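Local coordinates for malonyl-CoA-[acyl-carrier-protein] transacylase (Coxiella burnetii, PDB 3TQE) that probably transfers the malonyl group from coenzyme A to holo acyl carrier protein, the step that supplies malonyl units for fatty acid synthesis, at residues A[265-268]-A[269-273]. Numbering follows the deposited sequence.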
ATOM      1  N   ILE A 265       9.767  -6.825   4.054  1.00 12.31           N
ATOM      2  CA  ILE A 265      10.481  -6.179   5.145  1.00 13.07           C
ATOM      3  C   ILE A 265      11.687  -7.022   5.529  1.00 13.99           C
ATOM      4  O   ILE A 265      12.766  -6.483   5.765  1.00 14.11           O
ATOM      5  CB  ILE A 265       9.567  -5.921   6.333  1.00 13.39           C
ATOM      6  CG1 ILE A 265       8.437  -4.965   5.943  1.00 14.66           C
ATOM      7  CG2 ILE A 265      10.337  -5.431   7.533  1.00 14.70           C
ATOM      8  CD1 ILE A 265       8.859  -3.646   5.343  1.00 14.11           C
ATOM      9  N   LYS A 266      11.522  -8.331   5.559  1.00 15.03           N
ATOM     10  CA  LYS A 266      12.644  -9.198   5.885  1.00 16.65           C
ATOM     11  C   LYS A 266      13.760  -9.078   4.836  1.00 16.66           C
ATOM     12  O   LYS A 266      14.944  -9.059   5.187  1.00 17.74           O
ATOM     13  CB  LYS A 266      12.172 -10.630   6.013  1.00 17.61           C
ATOM     14  CG  LYS A 266      11.413 -10.823   7.324  1.00 22.18           C
ATOM     15  CD  LYS A 266      10.932 -12.217   7.506  1.00 27.78           C
ATOM     16  CE  LYS A 266      10.340 -12.386   8.896  1.00 32.23           C
ATOM     17  NZ  LYS A 266      10.202 -13.820   9.229  1.00 37.33           N
ATOM     18  N   TYR A 267      13.392  -8.943   3.569  1.00 15.19           N
ATOM     19  CA  TYR A 267      14.352  -8.784   2.475  1.00 16.40           C
ATOM     20  C   TYR A 267      15.132  -7.513   2.693  1.00 15.23           C
ATOM     21  O   TYR A 267      16.356  -7.496   2.573  1.00 16.72           O
ATOM     22  CB  TYR A 267      13.640  -8.737   1.129  1.00 16.91           C
ATOM     23  CG  TYR A 267      14.493  -8.596  -0.102  1.00 21.80           C
ATOM     24  CD1 TYR A 267      14.665  -9.682  -0.963  1.00 26.43           C
ATOM     25  CD2 TYR A 267      15.063  -7.399  -0.454  1.00 25.95           C
ATOM     26  CE1 TYR A 267      15.420  -9.583  -2.116  1.00 28.34           C
ATOM     27  CE2 TYR A 267      15.865  -7.298  -1.618  1.00 28.23           C
ATOM     28  CZ  TYR A 267      16.032  -8.392  -2.429  1.00 29.53           C
ATOM     29  OH  TYR A 267      16.765  -8.327  -3.596  1.00 32.55           O
ATOM     30  N   ILE A 268      14.437  -6.443   3.041  1.00 13.89           N
ATOM     31  CA  ILE A 268      15.072  -5.138   3.197  1.00 13.85           C
ATOM     32  C   ILE A 268      16.034  -5.187   4.395  1.00 14.65           C
ATOM     33  O   ILE A 268      17.172  -4.729   4.319  1.00 15.21           O
ATOM     34  CB  ILE A 268      14.022  -4.036   3.343  1.00 13.67           C
ATOM     35  CG1 ILE A 268      13.305  -3.864   2.004  1.00 14.62           C
ATOM     36  CG2 ILE A 268      14.639  -2.740   3.825  1.00 15.29           C
ATOM     37  CD1 ILE A 268      12.029  -3.020   2.046  1.00 15.34           C
ATOM     38  N   GLU A 269      15.604  -5.804   5.474  1.00 15.32           N
ATOM     39  CA  GLU A 269      16.430  -5.915   6.664  1.00 17.45           C
ATOM     40  C   GLU A 269      17.627  -6.798   6.434  1.00 18.44           C
ATOM     41  O   GLU A 269      18.706  -6.487   6.937  1.00 19.17           O
ATOM     42  CB  GLU A 269      15.604  -6.396   7.821  1.00 18.87           C
ATOM     43  CG  GLU A 269      14.643  -5.352   8.265  1.00 22.11           C
ATOM     44  CD  GLU A 269      14.258  -5.495   9.692  1.00 30.18           C
ATOM     45  OE1 GLU A 269      13.898  -6.625  10.075  1.00 36.10           O
ATOM     46  OE2 GLU A 269      14.304  -4.479  10.414  1.00 33.33           O
ATOM     47  N   GLU A 270      17.467  -7.826   5.610  1.00 19.46           N
ATOM     48  CA  GLU A 270      18.605  -8.686   5.268  1.00 22.22           C
ATOM     49  C   GLU A 270      19.674  -7.957   4.470  1.00 21.85           C
ATOM     50  O   GLU A 270      20.836  -8.389   4.445  1.00 23.67           O
ATOM     51  CB  GLU A 270      18.150  -9.901   4.480  1.00 23.58           C
ATOM     52  CG  GLU A 270      17.497 -10.939   5.326  1.00 30.08           C
ATOM     53  CD  GLU A 270      16.856 -12.050   4.505  1.00 37.34           C
ATOM     54  OE1 GLU A 270      17.055 -12.085   3.255  1.00 43.10           O
ATOM     55  OE2 GLU A 270      16.147 -12.889   5.105  1.00 42.79           O
ATOM     56  N   GLN A 271      19.285  -6.876   3.804  1.00 21.82           N
ATOM     57  CA  GLN A 271      20.197  -6.009   3.100  1.00 22.32           C
ATOM     58  C   GLN A 271      20.855  -4.970   4.009  1.00 22.63           C
ATOM     59  O   GLN A 271      21.666  -4.138   3.548  1.00 26.42           O
ATOM     60  CB  GLN A 271      19.479  -5.356   1.918  1.00 22.28           C
ATOM     61  CG  GLN A 271      19.036  -6.398   0.856  1.00 23.59           C
ATOM     62  CD  GLN A 271      20.204  -7.187   0.291  1.00 25.36           C
ATOM     63  OE1 GLN A 271      21.215  -6.609  -0.020  1.00 25.10           O
ATOM     64  NE2 GLN A 271      20.047  -8.504   0.113  1.00 28.61           N
ATOM     65  N   GLY A 272      20.592  -5.053   5.300  1.00 20.72           N
ATOM     66  CA  GLY A 272      21.206  -4.157   6.263  1.00 21.70           C
ATOM     67  C   GLY A 272      20.444  -2.879   6.524  1.00 21.13           C
ATOM     68  O   GLY A 272      20.906  -2.005   7.241  1.00 23.19           O
ATOM     69  N   ILE A 273      19.239  -2.777   5.993  1.00 18.68           N
ATOM     70  CA  ILE A 273      18.482  -1.559   6.129  1.00 19.08           C
ATOM     71  C   ILE A 273      17.490  -1.770   7.233  1.00 19.43           C
ATOM     72  O   ILE A 273      16.592  -2.620   7.094  1.00 21.39           O
ATOM     73  CB  ILE A 273      17.747  -1.245   4.824  1.00 18.33           C
ATOM     74  CG1 ILE A 273      18.760  -1.031   3.692  1.00 19.54           C
ATOM     75  CG2 ILE A 273      16.788  -0.066   5.045  1.00 20.28           C
ATOM     76  CD1 ILE A 273      18.209  -1.049   2.302  1.00 21.74           C
TER
HETATM   77  O   HOH W   1      17.571  -9.675   1.089  1.00 37.82           O
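A Schellman motif closes the C-terminal end of helix 261-270, where Ile-273 reaches back to Ile-268 by backbone and side chain at once. Ile-273 N donates to Ile-268 O at 3.3 Å, the 6→1 bond of the motif, and Gly-272 N to Glu-269 O at 2.9 Å supplies the second bond. Gly-272 sits at positive phi (90°) and turns the chain out of the helix. Ile-268 O also receives a weak, bent bond from Gln-271 N, so two amides share this carbonyl oxygen. Beside the bond, the CG2 methyl of Ile-268 meets Ile-273 CB at 3.6 Å and, just as closely, Ile-273 CG2. This is the apolar contact that often accompanies a Schellman motif, between the two residues its 6→1 bond joins; both isoleucines also touch Val-91 of strand 91-94. The cap thus turns helix 261-270 into strand 275-278 of the parallel sheet in this α/β acyltransferase domain, and Ile-265, Ile-268 and Glu-269 pack on Phe-276 there. Upstream, Glu-269 N bonds to Ile-265 O (2.9 Å) and Glu-270 N to Lys-266 O, while Gln-271 N divides its hydrogen between Ile-268 O and Tyr-267 O, both bonds weak. On the outer side a water donates to Tyr-267 O at 2.9 Å and to Glu-270 OE1, and accepts from Gln-271 NE2. The same water lies over the centre of the Tyr-267 ring, 3.4 Å above its plane. Gln-271 bends at chi2 (-59°), bringing its amide back to this water, and its CG approaches Tyr-267 CE2 obliquely at 4.1 Å, with ring and amide planes 36° apart.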